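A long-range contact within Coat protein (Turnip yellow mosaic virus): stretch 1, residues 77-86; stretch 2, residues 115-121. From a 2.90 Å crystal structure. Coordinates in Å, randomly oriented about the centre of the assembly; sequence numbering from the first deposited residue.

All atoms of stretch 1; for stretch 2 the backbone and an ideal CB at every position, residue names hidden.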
# COMPACT_ATOMS: atom_id res chain seq x y z
N THR D 77 45.46 78.36 -88.24
CA THR D 77 46.56 78.94 -87.50
C THR D 77 47.14 80.16 -88.19
O THR D 77 47.29 80.19 -89.42
CB THR D 77 47.72 77.97 -87.36
OG1 THR D 77 47.24 76.62 -87.16
CG2 THR D 77 48.59 78.42 -86.23
N ILE D 78 47.46 81.17 -87.41
CA ILE D 78 48.09 82.35 -87.96
C ILE D 78 49.52 82.24 -87.50
O ILE D 78 49.78 82.20 -86.30
CB ILE D 78 47.52 83.62 -87.40
CG1 ILE D 78 46.01 83.61 -87.52
CG2 ILE D 78 48.15 84.81 -88.10
CD1 ILE D 78 45.38 84.97 -87.63
N HIS D 79 50.45 82.18 -88.44
CA HIS D 79 51.84 82.06 -88.07
C HIS D 79 52.51 83.36 -88.36
O HIS D 79 52.68 83.73 -89.51
CB HIS D 79 52.50 80.95 -88.86
CG HIS D 79 51.82 79.63 -88.71
ND1 HIS D 79 50.71 79.28 -89.45
CD2 HIS D 79 52.10 78.57 -87.92
CE1 HIS D 79 50.33 78.06 -89.12
NE2 HIS D 79 51.16 77.61 -88.19
N PRO D 80 52.89 84.08 -87.30
CA PRO D 80 53.55 85.36 -87.54
C PRO D 80 54.93 85.07 -88.10
O PRO D 80 55.55 84.07 -87.73
CB PRO D 80 53.58 86.01 -86.16
CG PRO D 80 52.64 85.16 -85.30
CD PRO D 80 52.77 83.78 -85.87
N THR D 81 55.38 85.93 -89.00
CA THR D 81 56.66 85.83 -89.68
C THR D 81 57.69 86.78 -89.05
O THR D 81 57.44 87.35 -88.00
CB THR D 81 56.46 86.18 -91.16
OG1 THR D 81 57.31 85.37 -91.97
CG2 THR D 81 56.76 87.66 -91.40
N LEU D 82 58.85 86.96 -89.68
CA LEU D 82 59.88 87.84 -89.13
C LEU D 82 59.64 89.30 -89.47
O LEU D 82 60.39 90.19 -89.05
CB LEU D 82 61.26 87.45 -89.65
CG LEU D 82 61.55 88.04 -91.03
CD1 LEU D 82 62.98 87.79 -91.41
CD2 LEU D 82 60.62 87.41 -92.04
N GLN D 83 58.59 89.54 -90.24
CA GLN D 83 58.25 90.89 -90.64
C GLN D 83 57.12 91.42 -89.78
O GLN D 83 56.81 92.61 -89.76
CB GLN D 83 57.85 90.91 -92.10
CG GLN D 83 59.02 90.75 -93.03
CD GLN D 83 60.02 91.91 -92.96
OE1 GLN D 83 60.74 92.18 -93.92
NE2 GLN D 83 60.07 92.59 -91.81
N ALA D 84 56.51 90.51 -89.03
CA ALA D 84 55.40 90.85 -88.18
C ALA D 84 55.69 91.91 -87.12
O ALA D 84 54.85 92.77 -86.84
CB ALA D 84 54.89 89.59 -87.51
N PRO D 85 56.89 91.90 -86.54
CA PRO D 85 57.16 92.91 -85.52
C PRO D 85 57.29 94.30 -86.09
O PRO D 85 56.68 95.26 -85.62
CB PRO D 85 58.45 92.42 -84.87
CG PRO D 85 58.71 91.05 -85.46
CD PRO D 85 58.04 91.02 -86.77
N ALA D 86 58.10 94.41 -87.14
CA ALA D 86 58.31 95.69 -87.78
C ALA D 86 57.07 96.22 -88.50
O ALA D 86 56.94 97.42 -88.73
CB ALA D 86 59.46 95.55 -88.75
N UNK D 115 38.91 89.75 -84.74
CA UNK D 115 39.93 90.63 -85.32
C UNK D 115 41.19 90.76 -84.47
O UNK D 115 41.12 91.14 -83.28
CB UNK D 115 39.34 92.02 -85.55
N UNK D 116 42.34 90.48 -85.07
CA UNK D 116 43.58 90.57 -84.32
C UNK D 116 44.67 91.41 -84.91
O UNK D 116 44.81 91.52 -86.13
CB UNK D 116 44.13 89.16 -84.11
N UNK D 117 45.45 92.00 -84.01
CA UNK D 117 46.59 92.77 -84.45
C UNK D 117 47.75 91.80 -84.32
O UNK D 117 47.95 91.16 -83.28
CB UNK D 117 46.79 94.05 -83.64
N UNK D 118 48.52 91.68 -85.39
CA UNK D 118 49.63 90.77 -85.39
C UNK D 118 50.98 91.46 -85.34
O UNK D 118 51.39 92.12 -86.30
CB UNK D 118 49.55 89.88 -86.63
N UNK D 119 51.67 91.30 -84.21
CA UNK D 119 52.98 91.90 -84.05
C UNK D 119 52.96 93.37 -83.73
O UNK D 119 51.89 93.97 -83.62
CB UNK D 119 53.80 91.68 -85.32
N UNK D 120 54.13 93.96 -83.54
CA UNK D 120 54.21 95.38 -83.24
C UNK D 120 54.13 95.77 -81.78
O UNK D 120 54.52 96.90 -81.43
CB UNK D 120 53.09 96.10 -83.99
N UNK D 121 53.64 94.88 -80.92
CA UNK D 121 53.52 95.15 -79.48
C UNK D 121 53.62 93.89 -78.64
O UNK D 121 53.40 92.79 -79.12
CB UNK D 121 52.19 95.85 -79.18

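The two strands run nearly the same way, 19° between their directions, but their axes come no closer than 9.7 Å, too far for backbone pairing. Side chains must bridge that gap, until the segments beyond the strands bring the backbones together.

Position 115 has no atom of stretch 1 within 5.5 Å of its ideal CB, so stretch 1 sets no preference here. It is Ile-115, which makes no contact with stretch 1.

At position 116 CA-to-CB points toward stretch 1, yet nothing lies within 5.5 Å of the ideal CB. What waits farther off is the apolar end of Ile-78. A long aliphatic or an aromatic side chain could reach it; a small one could not. The deposited residue is Phe-116, whose CD1 comes to 4.5 Å from Ile-78 CD1, the ring meeting that methyl obliquely. It is a light touch.

Position 117 again finds nothing near its ideal CB, and stretch 1 leaves the choice free. Cys-117 occupies it without touching stretch 1.

Position 118 points toward stretch 1, its ideal CB 5.4 Å from Ala-84 CB and 5.5 Å from Ile-78 CG2. With the ring of Pro-80 also nearby, the surroundings are aliphatic, and no side chain there offers a charge. Valine, leucine, isoleucine or methionine would suit, the longer ones reaching farther toward Ile-78. It is Ile-118, with chi1 and chi2 both m, and it has the largest area covered in this contact. Its CD1 lies 4.1 Å from Ile-78 CG2, while its CG2 packs 4.1 Å from Pro-80 CB and 4.4 Å from Ala-84 CB. The two branches thus divide the neighbours between them.

At position 119 the rule becomes strict. Phi is 79°, which favours glycine, and an ideal CB would sit 2.1 Å from Ala-84 O, a clash. Gly-119 answers both demands: its CA approaches Ala-84 O at 3.5 Å in a CA-H...O contact, with an angle of 148° at the hydrogen.

Position 120 also calls for glycine, but mainly through its own backbone: at phi 88° and psi -18° a CB would jam against the preceding carbonyl. Stretch 1 is less exacting, with Pro-85 O 4.0 Å from the ideal CB. Gly-120 forms a second CA-H...O contact, its CA 3.4 Å from Pro-85 O, where the two backbones run close.

Position 121 points away from stretch 1, which therefore places no limit on size or polarity. Ala-121 makes no contact.

Stretch 2 (115-121) IFCIGGA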
# COMPACT_ATOMS: atom_id res chain seq x y z
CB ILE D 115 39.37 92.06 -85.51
CG1 ILE D 115 38.58 92.13 -86.80
CG2 ILE D 115 40.49 93.07 -85.63
CD1 ILE D 115 39.41 91.73 -87.97
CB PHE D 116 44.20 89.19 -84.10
CG PHE D 116 43.21 88.10 -83.99
CD1 PHE D 116 42.71 87.49 -85.11
CD2 PHE D 116 42.77 87.68 -82.74
CE1 PHE D 116 41.78 86.47 -85.00
CE2 PHE D 116 41.83 86.66 -82.61
CZ PHE D 116 41.34 86.05 -83.74
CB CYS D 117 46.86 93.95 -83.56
SG CYS D 117 48.27 94.85 -84.18
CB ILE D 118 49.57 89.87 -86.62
CG1 ILE D 118 48.20 89.22 -86.72
CG2 ILE D 118 50.63 88.81 -86.53
CD1 ILE D 118 47.98 88.17 -85.68
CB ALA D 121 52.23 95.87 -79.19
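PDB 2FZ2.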